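Local coordinates for minor capsid protein (Enterobacteria phage PRD1, PDB 1YQ5) that forms, as a homotrimer and together with proteins P31 and P2, the spike complexes at the five-fold vertices of the capsid and is essential for infectivity, at residues 63-68 against 136-141. Sequence-based numbering, arbitrary orientation.
Sequences ITMTVK and INITAA
T64 and T139 exchange two backbone hydrogen bonds, as do T66 and N137, and these four bonds zip segment 63-68 (of strand 59-68) to the antiparallel segment 136-141 (of strand 135-142). From T64 N to T139 O, and from T139 N back to T64 O, the distance is 2.9 Å. N137 N donates to T66 O at 3.0 Å. The same carbonyls also take CA-H...O contacts from the non-hydrogen-bonded pairs, for example M65 CA to N137 O at 3.2 Å.

On the face that carries I63, M65, V67, I136, I138 and A140, everything is apolar. Selenomethionine M65 and I138 run side by side, pointing the same way, with M65 CG 3.8 Å from I138 CG1 and the selenium against I138 CD1. V67 and I136 repeat this, V67 CG2 resting on I136 CG1 at 3.7 Å. I63, I138 and V67 reach strand 119-126 of the opposing sheet, closing the hydrophobic core.

The other face, with T64, T66, N137 and T139, is more polar. T66 OG1, set between the backbone N and carbonyl carbon (chi1 56°), lies 3.5 Å from N137 CB. A water bridges the two side chains, 2.9 Å from T66 OG1 and accepting from N137 ND2. T64 OG1 bonds to S104 and to L106 N of a neighbouring subunit, while T139 OG1 bonds to S8; T66 packs on F88 of that subunit.

These are adjacent strands near the middle of one sheet of the P5 C-terminal beta-jelly-roll, with one face turned to the sandwich core and the other to the trimer interface.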
ATOM      1  N   ILE A  63       3.956   7.140  -0.235  1.00 13.39           N
ATOM      2  CA  ILE A  63       3.673   7.347  -1.644  1.00 12.10           C
ATOM      3  C   ILE A  63       2.630   6.385  -2.196  1.00 13.55           C
ATOM      4  O   ILE A  63       2.630   5.193  -1.871  1.00 14.84           O
ATOM      5  CB  ILE A  63       4.967   7.169  -2.456  1.00 12.54           C
ATOM      6  CG1 ILE A  63       6.022   8.158  -1.955  1.00 13.55           C
ATOM      7  CG2 ILE A  63       4.693   7.342  -3.937  1.00 12.76           C
ATOM      8  CD1 ILE A  63       7.438   7.775  -2.325  1.00 13.93           C
ATOM      9  N   THR A  64       1.750   6.910  -3.041  1.00 12.82           N
ATOM     10  CA  THR A  64       0.721   6.102  -3.674  1.00 12.31           C
ATOM     11  C   THR A  64       0.515   6.535  -5.114  1.00 13.03           C
ATOM     12  O   THR A  64       0.471   7.725  -5.417  1.00 14.38           O
ATOM     13  CB  THR A  64      -0.650   6.221  -2.962  1.00 12.19           C
ATOM     14  OG1 THR A  64      -0.581   5.614  -1.666  1.00 12.11           O
ATOM     15  CG2 THR A  64      -1.743   5.525  -3.784  1.00 13.52           C
HETATM   16  N   MSE A  65       0.421   5.558  -6.003  1.00 11.95           N
HETATM   17  CA  MSE A  65       0.146   5.834  -7.398  1.00 11.92           C
HETATM   18  C   MSE A  65      -0.902   4.829  -7.822  1.00 11.55           C
HETATM   19  O   MSE A  65      -0.727   3.623  -7.638  1.00 11.41           O
HETATM   20  CB  MSE A  65       1.384   5.682  -8.278  1.00 12.25           C
HETATM   21  CG  MSE A  65       1.017   5.792  -9.756  1.00 14.52           C
HETATM   22 SE   MSE A  65       2.508   5.895 -10.969  1.00 23.58          SE
HETATM   23  CE  MSE A  65       3.377   4.218 -10.446  1.00 13.73           C
ATOM     24  N   THR A  66      -1.999   5.334  -8.373  1.00 11.40           N
ATOM     25  CA  THR A  66      -3.089   4.486  -8.823  1.00 11.68           C
ATOM     26  C   THR A  66      -3.453   4.793 -10.264  1.00 13.07           C
ATOM     27  O   THR A  66      -3.167   5.876 -10.773  1.00 12.30           O
ATOM     28  CB  THR A  66      -4.350   4.702  -7.968  1.00 12.45           C
ATOM     29  OG1 THR A  66      -4.708   6.089  -7.996  1.00 10.27           O
ATOM     30  CG2 THR A  66      -4.103   4.271  -6.532  1.00 10.58           C
ATOM     31  N   VAL A  67      -4.087   3.829 -10.919  1.00 12.57           N
ATOM     32  CA  VAL A  67      -4.513   4.018 -12.292  1.00 11.91           C
ATOM     33  C   VAL A  67      -5.788   3.254 -12.594  1.00 12.41           C
ATOM     34  O   VAL A  67      -6.002   2.149 -12.095  1.00 12.24           O
ATOM     35  CB  VAL A  67      -3.440   3.555 -13.315  1.00 10.81           C
ATOM     36  CG1 VAL A  67      -3.146   2.072 -13.138  1.00 10.68           C
ATOM     37  CG2 VAL A  67      -3.931   3.815 -14.734  1.00 13.09           C
ATOM     38  N   LYS A  68      -6.635   3.887 -13.397  1.00 11.31           N
ATOM     39  CA  LYS A  68      -7.870   3.299 -13.883  1.00 12.19           C
ATOM     40  C   LYS A  68      -7.862   3.632 -15.374  1.00 12.93           C
ATOM     41  O   LYS A  68      -7.625   4.777 -15.759  1.00 12.96           O
ATOM     42  CB  LYS A  68      -9.115   3.930 -13.239  1.00 11.21           C
ATOM     43  CG  LYS A  68      -9.417   3.516 -11.801  1.00 11.85           C
ATOM     44  CD  LYS A  68      -9.444   2.000 -11.619  1.00 11.95           C
ATOM     45  CE  LYS A  68     -10.361   1.283 -12.616  1.00 12.61           C
ATOM     46  NZ  LYS A  68     -11.807   1.647 -12.502  1.00  9.12           N
ATOM     47  N   ILE A 136      -4.678   8.726 -13.669  1.00 13.25           N
ATOM     48  CA  ILE A 136      -3.618   8.348 -12.759  1.00 13.06           C
ATOM     49  C   ILE A 136      -3.518   9.374 -11.643  1.00 13.69           C
ATOM     50  O   ILE A 136      -3.526  10.584 -11.888  1.00 13.27           O
ATOM     51  CB  ILE A 136      -2.261   8.266 -13.502  1.00 11.99           C
ATOM     52  CG1 ILE A 136      -2.330   7.170 -14.569  1.00 12.27           C
ATOM     53  CG2 ILE A 136      -1.127   7.989 -12.513  1.00 11.01           C
ATOM     54  CD1 ILE A 136      -1.088   7.080 -15.437  1.00 13.59           C
ATOM     55  N   ASN A 137      -3.456   8.882 -10.413  1.00 12.75           N
ATOM     56  CA  ASN A 137      -3.322   9.749  -9.256  1.00 12.71           C
ATOM     57  C   ASN A 137      -2.023   9.389  -8.561  1.00 13.01           C
ATOM     58  O   ASN A 137      -1.734   8.212  -8.332  1.00 13.20           O
ATOM     59  CB  ASN A 137      -4.500   9.560  -8.302  1.00 13.27           C
ATOM     60  CG  ASN A 137      -5.762  10.233  -8.803  1.00 15.46           C
ATOM     61  OD1 ASN A 137      -5.911  11.456  -8.705  1.00 16.11           O
ATOM     62  ND2 ASN A 137      -6.668   9.445  -9.354  1.00 14.16           N
ATOM     63  N   ILE A 138      -1.236  10.411  -8.249  1.00 12.96           N
ATOM     64  CA  ILE A 138       0.039  10.226  -7.575  1.00 12.78           C
ATOM     65  C   ILE A 138       0.075  11.162  -6.376  1.00 12.55           C
ATOM     66  O   ILE A 138      -0.102  12.370  -6.519  1.00 13.74           O
ATOM     67  CB  ILE A 138       1.213  10.551  -8.518  1.00 12.58           C
ATOM     68  CG1 ILE A 138       1.236   9.544  -9.674  1.00 13.34           C
ATOM     69  CG2 ILE A 138       2.522  10.534  -7.746  1.00 12.57           C
ATOM     70  CD1 ILE A 138       2.223   9.886 -10.781  1.00 12.97           C
ATOM     71  N   THR A 139       0.287  10.595  -5.195  1.00 11.97           N
ATOM     72  CA  THR A 139       0.332  11.383  -3.973  1.00 13.36           C
ATOM     73  C   THR A 139       1.533  10.997  -3.121  1.00 14.35           C
ATOM     74  O   THR A 139       1.804   9.815  -2.908  1.00 14.89           O
ATOM     75  CB  THR A 139      -0.947  11.181  -3.135  1.00 13.82           C
ATOM     76  OG1 THR A 139      -2.083  11.626  -3.886  1.00 15.65           O
ATOM     77  CG2 THR A 139      -0.864  11.962  -1.831  1.00 14.49           C
ATOM     78  N   ALA A 140       2.256  12.003  -2.647  1.00 14.30           N
ATOM     79  CA  ALA A 140       3.412  11.770  -1.801  1.00 14.55           C
ATOM     80  C   ALA A 140       3.342  12.723  -0.616  1.00 15.03           C
ATOM     81  O   ALA A 140       2.979  13.890  -0.765  1.00 15.63           O
ATOM     82  CB  ALA A 140       4.695  11.996  -2.583  1.00 14.87           C
ATOM     83  N   ALA A 141       3.677  12.214   0.563  1.00 13.38           N
ATOM     84  CA  ALA A 141       3.660  13.025   1.769  1.00 12.22           C
ATOM     85  C   ALA A 141       4.839  12.663   2.655  1.00 13.22           C
ATOM     86  O   ALA A 141       5.141  11.487   2.852  1.00 12.15           O
ATOM     87  CB  ALA A 141       2.352  12.816   2.532  1.00 10.85           C
TER
HETATM   88  O   HOH W   1      -6.157   6.813 -10.364  1.00 12.90           O